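PDB 6J3A: gamma-glutamyltranspeptidase from Streptomyces lincolnensis, which is probably an enzyme of the gamma-glutamyltranspeptidase family, an N-terminal nucleophile (Ntn) hydrolase related to LmbA, of undetermined substrate. Local coordinates for residues P62-P67 and P485-R490; A66-E71 and W430-A435. One frame throughout, in Å; residues are numbered along the deposited sequence.

Contact 1: P62-P67 and P485-R490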
loop_
_atom_site.group_PDB
_atom_site.type_symbol
_atom_site.label_atom_id
_atom_site.label_comp_id
_atom_site.label_asym_id
_atom_site.label_seq_id
_atom_site.Cartn_x
_atom_site.Cartn_y
_atom_site.Cartn_z
ATOM N N PRO A 62 -16.158 19.479 2.417
ATOM C CA PRO A 62 -16.184 19.951 1.023
ATOM C C PRO A 62 -15.854 18.815 0.063
ATOM O O PRO A 62 -14.883 18.103 0.283
ATOM C CB PRO A 62 -15.071 21.013 0.961
ATOM C CG PRO A 62 -14.517 21.136 2.338
ATOM C CD PRO A 62 -14.958 19.944 3.130
ATOM N N ILE A 63 -16.643 18.655 -0.994
ATOM C CA ILE A 63 -16.358 17.643 -2.009
ATOM C C ILE A 63 -16.127 18.316 -3.360
ATOM O O ILE A 63 -16.955 19.103 -3.809
ATOM C CB ILE A 63 -17.503 16.622 -2.135
ATOM C CG1 ILE A 63 -17.887 16.066 -0.757
ATOM C CG2 ILE A 63 -17.098 15.485 -3.073
ATOM C CD1 ILE A 63 -19.211 15.329 -0.749
ATOM N N LEU A 64 -14.996 18.000 -3.988
ATOM C CA LEU A 64 -14.716 18.393 -5.365
ATOM C C LEU A 64 -14.951 17.209 -6.273
ATOM O O LEU A 64 -14.296 16.183 -6.124
ATOM C CB LEU A 64 -13.265 18.826 -5.512
ATOM C CG LEU A 64 -12.974 20.287 -5.205
ATOM C CD1 LEU A 64 -11.479 20.479 -5.039
ATOM C CD2 LEU A 64 -13.501 21.181 -6.315
ATOM N N LEU A 65 -15.854 17.358 -7.231
ATOM C CA LEU A 65 -16.140 16.289 -8.171
ATOM C C LEU A 65 -15.785 16.726 -9.595
ATOM O O LEU A 65 -15.906 17.899 -9.948
ATOM C CB LEU A 65 -17.594 15.814 -8.062
ATOM C CG LEU A 65 -18.750 16.822 -8.020
ATOM C CD1 LEU A 65 -20.039 16.152 -8.489
ATOM C CD2 LEU A 65 -18.966 17.422 -6.632
ATOM N N ALA A 66 -15.321 15.768 -10.388
ATOM C CA ALA A 66 -14.951 15.997 -11.778
ATOM C C ALA A 66 -15.440 14.806 -12.582
ATOM O O ALA A 66 -14.635 13.938 -12.925
ATOM C CB ALA A 66 -13.444 16.146 -11.908
ATOM N N PRO A 67 -16.768 14.744 -12.871
ATOM C CA PRO A 67 -17.336 13.643 -13.681
ATOM C C PRO A 67 -16.690 13.560 -15.070
ATOM O O PRO A 67 -16.344 14.584 -15.647
ATOM C CB PRO A 67 -18.835 13.987 -13.782
ATOM C CG PRO A 67 -19.080 15.094 -12.814
ATOM C CD PRO A 67 -17.768 15.795 -12.611
ATOM N N PRO A 485 -10.125 20.394 -0.225
ATOM C CA PRO A 485 -9.648 19.452 -1.242
ATOM C C PRO A 485 -9.241 20.160 -2.537
ATOM O O PRO A 485 -9.538 21.345 -2.720
ATOM C CB PRO A 485 -10.855 18.532 -1.476
ATOM C CG PRO A 485 -12.042 19.332 -1.077
ATOM C CD PRO A 485 -11.594 20.385 -0.101
ATOM N N SER A 486 -8.589 19.420 -3.428
ATOM C CA SER A 486 -8.093 19.957 -4.698
ATOM C C SER A 486 -8.401 19.026 -5.851
ATOM O O SER A 486 -8.443 17.798 -5.689
ATOM C CB SER A 486 -6.576 20.154 -4.657
ATOM O OG SER A 486 -6.176 20.876 -3.507
ATOM N N ILE A 487 -8.633 19.628 -7.010
ATOM C CA ILE A 487 -8.593 18.923 -8.279
ATOM C C ILE A 487 -7.730 19.751 -9.231
ATOM O O ILE A 487 -7.882 20.966 -9.319
ATOM C CB ILE A 487 -10.011 18.650 -8.840
ATOM C CG1 ILE A 487 -10.667 17.516 -8.046
ATOM C CG2 ILE A 487 -9.944 18.283 -10.323
ATOM C CD1 ILE A 487 -12.023 17.060 -8.551
ATOM N N ALA A 488 -6.814 19.096 -9.934
ATOM C CA ALA A 488 -5.949 19.790 -10.893
ATOM C C ALA A 488 -6.265 19.364 -12.307
ATOM O O ALA A 488 -6.433 18.184 -12.582
ATOM C CB ALA A 488 -4.478 19.558 -10.592
ATOM N N LEU A 489 -6.370 20.357 -13.184
ATOM C CA LEU A 489 -6.490 20.153 -14.619
ATOM C C LEU A 489 -5.142 20.400 -15.299
ATOM O O LEU A 489 -4.321 21.186 -14.811
ATOM C CB LEU A 489 -7.548 21.089 -15.213
ATOM C CG LEU A 489 -8.829 21.353 -14.414
ATOM C CD1 LEU A 489 -9.800 22.216 -15.204
ATOM C CD2 LEU A 489 -9.506 20.050 -14.040
ATOM N N ARG A 490 -4.920 19.711 -16.413
ATOM C CA ARG A 490 -3.796 20.003 -17.307
ATOM C C ARG A 490 -4.415 20.220 -18.673
ATOM O O ARG A 490 -5.084 19.321 -19.186
ATOM C CB ARG A 490 -2.799 18.841 -17.326
ATOM C CG ARG A 490 -1.574 19.040 -18.202
ATOM C CD ARG A 490 -0.599 20.028 -17.589
ATOM N NE ARG A 490 0.626 20.140 -18.389
ATOM C CZ ARG A 490 0.750 20.814 -19.540
ATOM N NH1 ARG A 490 -0.277 21.477 -20.083
ATOM N NH2 ARG A 490 1.925 20.823 -20.166
#

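Contact 2: A66-E71 and W430-A435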
loop_
_atom_site.group_PDB
_atom_site.type_symbol
_atom_site.label_atom_id
_atom_site.label_comp_id
_atom_site.label_asym_id
_atom_site.label_seq_id
_atom_site.Cartn_x
_atom_site.Cartn_y
_atom_site.Cartn_z
ATOM N N ALA A 66 -15.321 15.768 -10.388
ATOM C CA ALA A 66 -14.951 15.997 -11.778
ATOM C C ALA A 66 -15.440 14.806 -12.582
ATOM O O ALA A 66 -14.635 13.938 -12.925
ATOM C CB ALA A 66 -13.444 16.146 -11.908
ATOM N N PRO A 67 -16.768 14.744 -12.871
ATOM C CA PRO A 67 -17.336 13.643 -13.681
ATOM C C PRO A 67 -16.690 13.560 -15.070
ATOM O O PRO A 67 -16.344 14.584 -15.647
ATOM C CB PRO A 67 -18.835 13.987 -13.782
ATOM C CG PRO A 67 -19.080 15.094 -12.814
ATOM C CD PRO A 67 -17.768 15.795 -12.611
ATOM N N ALA A 68 -16.527 12.347 -15.583
ATOM C CA ALA A 68 -15.752 12.091 -16.803
ATOM C C ALA A 68 -15.928 13.168 -17.878
ATOM O O ALA A 68 -14.967 13.853 -18.249
ATOM C CB ALA A 68 -16.099 10.720 -17.362
ATOM N N GLY A 69 -17.160 13.335 -18.337
ATOM C CA GLY A 69 -17.447 14.280 -19.416
ATOM C C GLY A 69 -17.389 15.751 -19.022
ATOM O O GLY A 69 -16.689 16.543 -19.654
ATOM N N GLY A 70 -18.105 16.108 -17.961
ATOM C CA GLY A 70 -18.456 17.507 -17.689
ATOM C C GLY A 70 -17.572 18.353 -16.778
ATOM O O GLY A 70 -16.356 18.156 -16.678
ATOM N N GLU A 71 -18.234 19.299 -16.112
ATOM C CA GLU A 71 -17.602 20.391 -15.367
ATOM C C GLU A 71 -17.171 20.011 -13.953
ATOM O O GLU A 71 -17.898 19.305 -13.232
ATOM C CB GLU A 71 -18.571 21.581 -15.244
ATOM C CG GLU A 71 -18.538 22.580 -16.393
ATOM C CD GLU A 71 -19.640 23.635 -16.267
ATOM O OE1 GLU A 71 -20.112 24.116 -17.324
ATOM O OE2 GLU A 71 -20.054 23.976 -15.124
ATOM N N TRP A 430 -14.259 4.778 -15.618
ATOM C CA TRP A 430 -14.825 5.752 -16.541
ATOM C C TRP A 430 -14.109 7.104 -16.501
ATOM O O TRP A 430 -14.387 7.963 -17.324
ATOM C CB TRP A 430 -16.315 5.941 -16.266
ATOM C CG TRP A 430 -17.069 4.678 -16.348
ATOM C CD1 TRP A 430 -17.571 4.095 -17.470
ATOM C CD2 TRP A 430 -17.408 3.818 -15.257
ATOM N NE1 TRP A 430 -18.202 2.919 -17.150
ATOM C CE2 TRP A 430 -18.124 2.726 -15.796
ATOM C CE3 TRP A 430 -17.183 3.865 -13.875
ATOM C CZ2 TRP A 430 -18.622 1.685 -14.996
ATOM C CZ3 TRP A 430 -17.668 2.831 -13.079
ATOM C CH2 TRP A 430 -18.386 1.755 -13.644
ATOM N N GLY A 431 -13.193 7.292 -15.560
ATOM C CA GLY A 431 -12.445 8.543 -15.447
ATOM C C GLY A 431 -13.045 9.599 -14.531
ATOM O O GLY A 431 -12.490 10.689 -14.411
ATOM N N ASN A 432 -14.166 9.292 -13.873
ATOM C CA ASN A 432 -14.756 10.205 -12.880
ATOM C C ASN A 432 -13.738 10.375 -11.749
ATOM O O ASN A 432 -13.060 9.418 -11.382
ATOM C CB ASN A 432 -16.062 9.641 -12.310
ATOM C CG ASN A 432 -17.123 9.373 -13.376
ATOM O OD1 ASN A 432 -17.432 10.244 -14.176
ATOM N ND2 ASN A 432 -17.691 8.166 -13.376
ATOM N N MET A 433 -13.603 11.584 -11.225
ATOM C CA MET A 433 -12.753 11.815 -10.061
ATOM C C MET A 433 -13.539 12.492 -8.966
ATOM O O MET A 433 -14.562 13.143 -9.226
ATOM C CB MET A 433 -11.549 12.676 -10.403
ATOM C CG MET A 433 -10.752 12.155 -11.577
ATOM S SD MET A 433 -9.360 13.229 -11.951
ATOM C CE MET A 433 -8.127 12.496 -10.904
ATOM N N VAL A 434 -13.038 12.331 -7.743
ATOM C CA VAL A 434 -13.603 12.968 -6.556
ATOM C C VAL A 434 -12.476 13.228 -5.532
ATOM O O VAL A 434 -11.548 12.439 -5.414
ATOM C CB VAL A 434 -14.766 12.125 -5.985
ATOM C CG1 VAL A 434 -14.274 10.829 -5.368
ATOM C CG2 VAL A 434 -15.584 12.925 -4.998
ATOM N N ALA A 435 -12.541 14.357 -4.834
ATOM C CA ALA A 435 -11.595 14.675 -3.749
ATOM C C ALA A 435 -12.385 15.312 -2.613
ATOM O O ALA A 435 -13.036 16.339 -2.818
ATOM C CB ALA A 435 -10.503 15.619 -4.228
HETATM O O HOH W 1 -13.225 13.820 -15.141
#

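Contact 1: P62-P67 and P485-R490
Pro-62, Leu-64 and Ala-66 turn one face of their strand onto Pro-485 and Ile-487. No hydrogen bond crosses between the segments. Strands 62-66 and 486-490 run in nearly the same direction, at 25°, with axes 7.4 Å apart at the closest.

The two prolines make the first group of apolar contacts. Their rings cross at about a right angle, and Pro-62 CB lies 3.7 Å from Pro-485 CD. Leu-64 and Ile-487 make the second group. Ile-487 CD1 reaches forward because CG1 stands beside the backbone N and chi2 is extended (-175°). This methyl lies 3.7 Å from Leu-64 CB and 3.8 Å from Ala-66 CB, so it bridges two successive residues of that face.

Other contacts set a methyl or ring carbon against the backbone. Pro-485 CG lies 3.4 Å from Pro-62 O. Leu-64 CD1 comes within 3.1 Å of Pro-485 O, which is tight, and within 3.4 Å of Ser-486 CA. An alanine in place of Pro-485 would probably open a gap beside Pro-62, because ring atoms CG and CD would be gone.

Lys-272 NZ, probably charged, hydrogen-bonds both Pro-485 O and Ser-486 OG. Strand 62-66 is bonded along its edges to strands 73-77 and 433-436, while 486-490 pairs with 493-499. The contact is buried and packs the face of one set of strands on another, consistent with the two packed sheets of the alpha-beta-beta-alpha sandwich of Ntn hydrolases.

Contact 2: A66-E71 and W430-A435
Ala-66 and Met-433 form an antiparallel hydrogen-bonded pair where strand 61-66 ends and strand 433-436 begins. Ala-66 N donates to Met-433 O at 3.0 Å, and Met-433 N donates back to Ala-66 O at 3.1 Å. Their CB atoms lie on the same face, 4.2 Å apart. The Met-433 side chain then bends at its thioether and leads away to Pro-494 and Ala-497 of strand 493-499. Met-433 O has a second donor in Tyr-37 OH, from helix 36-50.

Past the strand ends, the Asn-432 side chain adds a bond to the loop. Its CG stands beside its own backbone N (chi1 -59°). OD1 accepts Ala-68 N at 2.7 Å. This bond is nearly straight at 170°, and the donor is tilted by 18° from the carbonyl plane. OD1 also lies 3.4 Å from Pro-67 CA, so it sits close against the start of the loop. Asp-428 OD1 accepts the backbone N of Asn-432. ND2 is hydrogen-bonded to a residue adjoining one of the segments, which probably fixes the turn of the side-chain amide and so points OD1 at Ala-68 N.

Ala-68 CB rests against the peptide chain, 3.2 Å from Trp-430 O. A water lies 2.6 Å from Ala-66 O and 3.3 Å from Gly-431 O. It has more acceptors around it than protons, so its bonds cannot all form at once. Gly-431 has a positive phi, and a CB here would press on the carbonyl oxygen of Trp-430.

Strands 424-428 and 433-436 are antiparallel neighbours joined by a short turn. The contact therefore joins the turn of this beta hairpin to the loop that follows the neighbouring strand 61-66.

Contacts 1 and 2 share Ala-66 and Pro-67, and their centres are 8 Å apart. Strand 61-66 serves both: it packs by a face in contact 1 and pairs by an edge in contact 2. The edge pairing continues inward, with Leu-64 N 2.8 Å from Ala-435 O in a probable hydrogen bond. Ala-435 also meets the other layer, its CB lying 3.3 Å from Ser-486 O. On the reverse face, Ile-63 CG2 packs 3.5 Å from Val-434 CG2. The chain resumes after unmodelled residues 384-420, just before strand 424-428. In this family self-cleavage leaves the nucleophile at the start of the small subunit, and the break is consistent with such a site there.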